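PDB 6TME: pollen-specific leucine-rich repeat extensin-like protein 1 from Arabidopsis thaliana, which probably binds RALF signalling peptides through its leucine-rich repeats and, by way of its extensin region, ties this recognition to the pollen-tube cell wall. Local coordinates for residues N347-S350 with A351-L355; N319-Q323 with S324-G328; F263-S267 with N268-G272. All blocks are in the same frame, centred on the assembly; numbering follows the deposited sequence.

The three contacts follow the chain in the order contact 3, contact 2, contact 1, and lie toward the C-terminal end of the leucine-rich repeat solenoid. Contact 3 is set within the repeats, leaving strand 262-264 of the parallel series that runs on to 334-336. Contact 2 leaves strand 317-321, which pairs with 297-298, and contact 1 starts the terminal helix 351-358 beyond the last strand. Their centres form a nearly even triangle: about 17 Å between contacts 1 and 2, 19 Å between 2 and 3, 20 Å between 1 and 3. None touches another, but Lys349 of contact 1 reaches Phe317 at the start of contact 2's strand. Disulfides at contacts 1 and 2 fasten this end of the solenoid.

Contact 1: residues N347-S350 with A351-L355; sequences NQKS and AKECL. With SO4 (sulfate ion), chain M.
The N-cap of helix 351-358 is built where Ser350 meets Glu353: the hydroxyl OG of Ser350 accepts the backbone N-H of Glu353, with OG and N 3.0 Å apart and a nearly straight angle of 167°. Serine suits the place because its short arm, with OG set between its own N and carbonyl carbon (chi1 83°), curls back over the first turn and satisfies an amide that has no earlier helical carbonyl to use. A direct capping box would have the glutamate return the bond to Ser350 N. Here a water takes that part, accepting from Ser350 N at 2.6 Å and donating to Glu353 OE1, also at 2.6 Å. The backbone adds a weak bond from Cys354 N to Ser350 O, the first of the helical i to i-4 bonds, and Leu355 N to Ala351 O continues it. This helix follows the last parallel strand, 334-336, at the C-terminal end of the repeat solenoid, where Cys354 forms a disulfide with Cys341 and so ties the first helical turn to the preceding loop. Just before the cap, Lys349 lays its CB against Cys354 SG at 3.4 Å, while its methylene chain passes obliquely by the Glu353 carboxylate, CE coming within 3.8 Å of OE2. The chain is long and flexible enough to do this and still bend at its last torsion (chi4 71°), which carries NZ away from the glutamate, 5.3 Å from OE2. The ammonium is held instead by Ser339 O and Asn316 O, with a cation-pi contact to Phe317. At the start of 347-350, a sulfate ion, probably from the crystallisation liquor, accepts from the backbone N of Asn347 through its O2 at 2.6 Å.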
loop_
_atom_site.group_PDB
_atom_site.type_symbol
_atom_site.label_atom_id
_atom_site.label_comp_id
_atom_site.label_asym_id
_atom_site.label_seq_id
_atom_site.Cartn_x
_atom_site.Cartn_y
_atom_site.Cartn_z
ATOM N N ASN A 347 -0.815 -34.166 -0.188
ATOM C CA ASN A 347 -0.423 -33.205 -1.223
ATOM C C ASN A 347 0.958 -32.605 -0.973
ATOM O O ASN A 347 1.183 -31.412 -1.200
ATOM C CB ASN A 347 -1.474 -32.104 -1.350
ATOM C CG ASN A 347 -2.869 -32.663 -1.590
ATOM O OD1 ASN A 347 -3.061 -33.531 -2.435
ATOM N ND2 ASN A 347 -3.845 -32.172 -0.836
ATOM N N GLN A 348 1.884 -33.426 -0.483
ATOM C CA GLN A 348 3.248 -32.978 -0.271
ATOM C C GLN A 348 4.080 -33.140 -1.542
ATOM O O GLN A 348 3.669 -33.777 -2.514
ATOM C CB GLN A 348 3.873 -33.740 0.890
ATOM C CG GLN A 348 3.159 -33.442 2.185
ATOM C CD GLN A 348 3.225 -31.965 2.530
ATOM O OE1 GLN A 348 4.269 -31.460 2.933
ATOM N NE2 GLN A 348 2.106 -31.261 2.351
ATOM N N LYS A 349 5.256 -32.519 -1.546
ATOM C CA LYS A 349 6.183 -32.742 -2.644
ATOM C C LYS A 349 6.698 -34.172 -2.581
ATOM O O LYS A 349 6.719 -34.788 -1.515
ATOM C CB LYS A 349 7.350 -31.756 -2.578
ATOM C CG LYS A 349 6.991 -30.303 -2.866
ATOM C CD LYS A 349 8.239 -29.421 -2.741
ATOM C CE LYS A 349 7.991 -28.007 -3.274
ATOM N NZ LYS A 349 7.085 -27.231 -2.366
ATOM N N SER A 350 7.101 -34.706 -3.733
ATOM C CA SER A 350 7.674 -36.051 -3.765
ATOM C C SER A 350 8.990 -36.101 -2.990
ATOM O O SER A 350 9.696 -35.097 -2.846
ATOM C CB SER A 350 7.904 -36.514 -5.206
ATOM O OG SER A 350 9.127 -36.010 -5.727
ATOM N N ALA A 351 9.312 -37.292 -2.472
ATOM C CA ALA A 351 10.598 -37.487 -1.807
ATOM C C ALA A 351 11.763 -37.278 -2.764
ATOM O O ALA A 351 12.843 -36.840 -2.340
ATOM C CB ALA A 351 10.668 -38.883 -1.187
ATOM N N LYS A 352 11.564 -37.580 -4.053
ATOM C CA LYS A 352 12.599 -37.352 -5.057
ATOM C C LYS A 352 12.952 -35.874 -5.146
ATOM O O LYS A 352 14.131 -35.501 -5.142
ATOM C CB LYS A 352 12.126 -37.876 -6.416
ATOM C CG LYS A 352 11.473 -39.265 -6.355
ATOM C CD LYS A 352 10.090 -39.295 -7.041
ATOM C CE LYS A 352 9.229 -40.470 -6.564
ATOM N NZ LYS A 352 8.476 -40.174 -5.303
ATOM N N GLU A 353 11.934 -35.010 -5.233
ATOM C CA GLU A 353 12.189 -33.575 -5.312
ATOM C C GLU A 353 12.682 -33.004 -3.988
ATOM O O GLU A 353 13.393 -31.994 -3.977
ATOM C CB GLU A 353 10.925 -32.836 -5.751
ATOM C CG GLU A 353 11.087 -31.321 -5.772
ATOM C CD GLU A 353 9.836 -30.589 -6.218
ATOM O OE1 GLU A 353 8.801 -31.257 -6.452
ATOM O OE2 GLU A 353 9.895 -29.343 -6.328
ATOM N N CYS A 354 12.339 -33.635 -2.865
ATOM C CA CYS A 354 12.579 -32.998 -1.576
ATOM C C CYS A 354 14.007 -33.213 -1.081
ATOM O O CYS A 354 14.657 -32.260 -0.644
ATOM C CB CYS A 354 11.563 -33.492 -0.536
ATOM S SG CYS A 354 9.988 -32.553 -0.527
ATOM N N LEU A 355 14.509 -34.449 -1.126
ATOM C CA LEU A 355 15.820 -34.746 -0.540
ATOM C C LEU A 355 16.952 -33.844 -1.022
ATOM O O LEU A 355 17.736 -33.384 -0.179
ATOM C CB LEU A 355 16.174 -36.220 -0.770
ATOM C CG LEU A 355 15.553 -37.097 0.312
ATOM C CD1 LEU A 355 15.549 -38.572 -0.077
ATOM C CD2 LEU A 355 16.260 -36.864 1.647
HETATM S S SO4 M . -0.805 -37.583 -1.387
HETATM O O1 SO4 M . -1.473 -38.420 -2.378
HETATM O O2 SO4 M . -1.622 -36.394 -1.140
HETATM O O3 SO4 M . 0.509 -37.181 -1.889
HETATM O O4 SO4 M . -0.647 -38.347 -0.149
HETATM O O HOH W 1 7.284 -33.309 -5.968
#

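Contact 2: residues N319-Q323 with S324-G328. With SO4 (sulfate ion), chain K.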
loop_
_atom_site.group_PDB
_atom_site.type_symbol
_atom_site.label_atom_id
_atom_site.label_comp_id
_atom_site.label_asym_id
_atom_site.label_seq_id
_atom_site.Cartn_x
_atom_site.Cartn_y
_atom_site.Cartn_z
ATOM N N ASN A 319 10.218 -29.697 6.239
ATOM C CA ASN A 319 10.265 -31.138 6.459
ATOM C C ASN A 319 9.768 -31.541 7.842
ATOM O O ASN A 319 9.806 -32.728 8.170
ATOM C CB ASN A 319 11.684 -31.687 6.219
ATOM C CG ASN A 319 12.721 -31.144 7.214
ATOM O OD1 ASN A 319 12.444 -30.257 8.023
ATOM N ND2 ASN A 319 13.924 -31.690 7.153
ATOM N N GLY A 320 9.290 -30.594 8.649
ATOM C CA GLY A 320 8.662 -30.914 9.917
ATOM C C GLY A 320 7.712 -29.814 10.336
ATOM O O GLY A 320 7.893 -28.642 9.980
ATOM N N GLU A 321 6.684 -30.191 11.098
ATOM C CA GLU A 321 5.790 -29.192 11.662
ATOM C C GLU A 321 5.284 -29.671 13.009
ATOM O O GLU A 321 5.067 -30.861 13.215
ATOM C CB GLU A 321 4.600 -28.879 10.747
ATOM C CG GLU A 321 3.713 -30.063 10.404
ATOM C CD GLU A 321 2.566 -29.669 9.470
ATOM O OE1 GLU A 321 2.398 -28.459 9.202
ATOM O OE2 GLU A 321 1.833 -30.562 8.996
ATOM N N ALA A 322 5.092 -28.726 13.920
ATOM C CA ALA A 322 4.460 -29.030 15.192
ATOM C C ALA A 322 3.016 -29.485 14.985
ATOM O O ALA A 322 2.360 -29.134 13.998
ATOM C CB ALA A 322 4.508 -27.804 16.107
ATOM N N GLN A 323 2.517 -30.277 15.937
ATOM C CA GLN A 323 1.142 -30.762 15.839
ATOM C C GLN A 323 0.145 -29.613 15.857
ATOM O O GLN A 323 -0.916 -29.696 15.229
ATOM C CB GLN A 323 0.835 -31.738 16.980
ATOM C CG GLN A 323 1.843 -32.873 17.123
ATOM C CD GLN A 323 1.441 -33.890 18.182
ATOM O OE1 GLN A 323 0.350 -33.811 18.756
ATOM N NE2 GLN A 323 2.324 -34.850 18.444
ATOM N N SER A 324 0.458 -28.542 16.565
ATOM C CA SER A 324 -0.456 -27.410 16.578
ATOM C C SER A 324 -0.384 -26.578 15.304
ATOM O O SER A 324 -1.169 -25.641 15.161
ATOM C CB SER A 324 -0.190 -26.537 17.802
ATOM O OG SER A 324 1.165 -26.133 17.835
ATOM N N CYS A 325 0.511 -26.907 14.371
ATOM C CA CYS A 325 0.564 -26.284 13.048
ATOM C C CYS A 325 -0.245 -27.025 12.004
ATOM O O CYS A 325 -0.237 -26.618 10.839
ATOM C CB CYS A 325 2.001 -26.217 12.532
ATOM S SG CYS A 325 3.106 -25.429 13.638
ATOM N N VAL A 326 -0.897 -28.117 12.372
ATOM C CA VAL A 326 -1.465 -29.011 11.365
ATOM C C VAL A 326 -2.816 -28.457 10.925
ATOM O O VAL A 326 -3.659 -28.137 11.779
ATOM C CB VAL A 326 -1.591 -30.430 11.921
ATOM C CG1 VAL A 326 -2.308 -31.357 10.930
ATOM C CG2 VAL A 326 -0.213 -30.974 12.223
ATOM N N PRO A 327 -3.043 -28.306 9.631
ATOM C CA PRO A 327 -4.356 -27.855 9.166
ATOM C C PRO A 327 -5.423 -28.879 9.530
ATOM O O PRO A 327 -5.148 -30.070 9.689
ATOM C CB PRO A 327 -4.179 -27.727 7.645
ATOM C CG PRO A 327 -2.655 -27.738 7.413
ATOM C CD PRO A 327 -2.098 -28.569 8.528
ATOM N N GLY A 328 -6.651 -28.392 9.694
ATOM C CA GLY A 328 -7.755 -29.181 10.218
ATOM C C GLY A 328 -7.690 -29.499 11.702
ATOM O O GLY A 328 -8.596 -30.160 12.206
HETATM S S SO4 K . 1.997 -28.743 20.392
HETATM O O1 SO4 K . 0.558 -28.900 20.611
HETATM O O2 SO4 K . 2.285 -28.782 18.960
HETATM O O3 SO4 K . 2.701 -29.842 21.049
HETATM O O4 SO4 K . 2.447 -27.473 20.958
#
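Ala322 and Cys325 are joined by a backbone bond of 2.9 Å from Cys325 N to Ala322 O, and a second follows one residue on, from Val326 N to Gln323 O at 3.3 Å. Both span three residues, the mark of a 3-10 turn. Small Ala322 fits close beside the turn: its CB lies 3.7 Å from Cys325 SG. Val326 sends its branch CG2 back across the turn to rest 3.3 Å from Gln323 O, and Glu321 passes this methyl at about a right angle, with OE2 3.8 Å from CG2. The carboxylate gets there because CG is set between the backbone N and the carbonyl carbon (chi1 59°), from where the chain extends over Cys325 and Val326. An alanine in place of Glu321 would probably leave one side of the Val326 methyl uncovered and take from Arg345 its weak, distant ionic partner. Further out, strand 317-321 is positioned by its parallel neighbour 297-298, Gly320 and Ala322 both bonding to Val298, while the disulfide from Cys325 to Cys303 ties the turn to helix 300-303. At the start of the turn a sulfate, probably from the crystallisation liquor, takes two bonds on one oxygen: Ser324 N reaches its O2 at 3.0 Å and Ser324 OG at 3.1 Å. The amides at the start of a 3-10 turn carry partial positive charge, which probably favours the anion. Glu321 OE2 also lies close to Asp337 OD2, and its ion pair with Arg345 is long and weak, so the crowding of like charges may make protonation of one of these acids easier.

Contact 3: residues F263-S267 with N268-G272; sequences FDASS and NGFVG
With CG placed anti to the carbonyl carbon in both residues, Asn268 (chi1 -84°) and Phe270 (chi1 -63°) turn back from 268-272 onto the carbonyl of Ala265. The amide of Asn268 brings ND2 to 3.3 Å from Ala265 O, a weak though fairly straight bond. Phe270 presents its edge: Ala265 O lies in the plane of the ring, 3.5 Å from CE2, and the methyl CB of Ala265 meets the same carbon at 3.8 Å. The small methyl of alanine lets the ring edge come in beside the carbonyl. Asn268 belongs to the asparagine ladder of leucine-rich repeats, in which each amide serves the backbone of its neighbours. Its main partners are in the preceding coil, OD1 accepting from Leu246 N and ND2 donating to Phe241 O; in step with this, Asn292 of the next coil donates to Ala265 O. Asparagine suits the place because one flat group both gives and takes bonds inside the solenoid. Where the chain leaves strand 262-264, Asp264 forms an Asx turn: OD1 is met by Ser266 N at 3.1 Å, nearly along the C-O bond, and by Ser266 OG at 2.9 Å on its syn lone pair. Two donors thus fix the carboxylate, while its other oxygen, OD2, accepts from an aromatic side chain of another protein chain.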
loop_
_atom_site.group_PDB
_atom_site.type_symbol
_atom_site.label_atom_id
_atom_site.label_comp_id
_atom_site.label_asym_id
_atom_site.label_seq_id
_atom_site.Cartn_x
_atom_site.Cartn_y
_atom_site.Cartn_z
ATOM N N PHE A 263 1.476 -9.908 7.898
ATOM C CA PHE A 263 2.813 -10.042 7.333
ATOM C C PHE A 263 2.737 -11.074 6.213
ATOM O O PHE A 263 2.638 -12.280 6.466
ATOM C CB PHE A 263 3.848 -10.441 8.396
ATOM C CG PHE A 263 5.265 -10.314 7.903
ATOM C CD1 PHE A 263 5.825 -11.302 7.117
ATOM C CD2 PHE A 263 6.001 -9.173 8.156
ATOM C CE1 PHE A 263 7.105 -11.163 6.620
ATOM C CE2 PHE A 263 7.280 -9.027 7.656
ATOM C CZ PHE A 263 7.833 -10.020 6.894
ATOM N N ASP A 264 2.799 -10.612 4.975
ATOM C CA ASP A 264 2.645 -11.483 3.815
ATOM C C ASP A 264 3.903 -11.382 2.950
ATOM O O ASP A 264 4.169 -10.338 2.348
ATOM C CB ASP A 264 1.377 -11.122 3.041
ATOM C CG ASP A 264 0.962 -12.209 2.048
ATOM O OD1 ASP A 264 1.858 -12.825 1.422
ATOM O OD2 ASP A 264 -0.261 -12.436 1.883
ATOM N N ALA A 265 4.681 -12.466 2.906
ATOM C CA ALA A 265 5.924 -12.534 2.148
ATOM C C ALA A 265 5.834 -13.541 1.012
ATOM O O ALA A 265 6.867 -13.997 0.503
ATOM C CB ALA A 265 7.101 -12.874 3.064
ATOM N N SER A 266 4.624 -13.847 0.562
ATOM C CA SER A 266 4.442 -15.008 -0.288
ATOM C C SER A 266 4.859 -14.718 -1.730
ATOM O O SER A 266 4.929 -13.562 -2.180
ATOM C CB SER A 266 2.989 -15.498 -0.241
ATOM O OG SER A 266 2.101 -14.568 -0.829
ATOM N N SER A 267 5.147 -15.807 -2.452
ATOM C CA SER A 267 5.456 -15.758 -3.879
ATOM C C SER A 267 6.717 -14.941 -4.127
ATOM O O SER A 267 6.746 -14.030 -4.961
ATOM C CB SER A 267 4.273 -15.215 -4.683
ATOM O OG SER A 267 3.196 -16.107 -4.545
ATOM N N ASN A 268 7.755 -15.249 -3.353
ATOM C CA ASN A 268 9.072 -14.682 -3.579
ATOM C C ASN A 268 10.045 -15.844 -3.732
ATOM O O ASN A 268 9.675 -16.887 -4.278
ATOM C CB ASN A 268 9.437 -13.727 -2.437
ATOM C CG ASN A 268 8.845 -12.310 -2.652
ATOM O OD1 ASN A 268 9.374 -11.525 -3.425
ATOM N ND2 ASN A 268 7.719 -12.019 -2.005
ATOM N N GLY A 269 11.276 -15.685 -3.253
ATOM C CA GLY A 269 12.274 -16.718 -3.377
ATOM C C GLY A 269 13.095 -16.795 -2.109
ATOM O O GLY A 269 14.315 -16.978 -2.159
ATOM N N PHE A 270 12.440 -16.636 -0.964
ATOM C CA PHE A 270 13.164 -16.700 0.293
ATOM C C PHE A 270 13.650 -18.121 0.576
ATOM O O PHE A 270 13.071 -19.109 0.119
ATOM C CB PHE A 270 12.288 -16.203 1.429
ATOM C CG PHE A 270 11.900 -14.764 1.301
ATOM C CD1 PHE A 270 12.853 -13.755 1.441
ATOM C CD2 PHE A 270 10.582 -14.411 1.049
ATOM C CE1 PHE A 270 12.494 -12.428 1.326
ATOM C CE2 PHE A 270 10.220 -13.083 0.933
ATOM C CZ PHE A 270 11.171 -12.088 1.070
ATOM N N VAL A 271 14.739 -18.207 1.329
ATOM C CA VAL A 271 15.381 -19.458 1.684
ATOM C C VAL A 271 15.641 -19.451 3.182
ATOM O O VAL A 271 15.337 -18.489 3.883
ATOM C CB VAL A 271 16.696 -19.684 0.910
ATOM C CG1 VAL A 271 16.428 -19.889 -0.577
ATOM C CG2 VAL A 271 17.629 -18.501 1.132
ATOM N N GLY A 272 16.222 -20.538 3.669
ATOM C CA GLY A 272 16.470 -20.650 5.082
ATOM C C GLY A 272 15.262 -21.136 5.856
ATOM O O GLY A 272 14.234 -21.570 5.316
#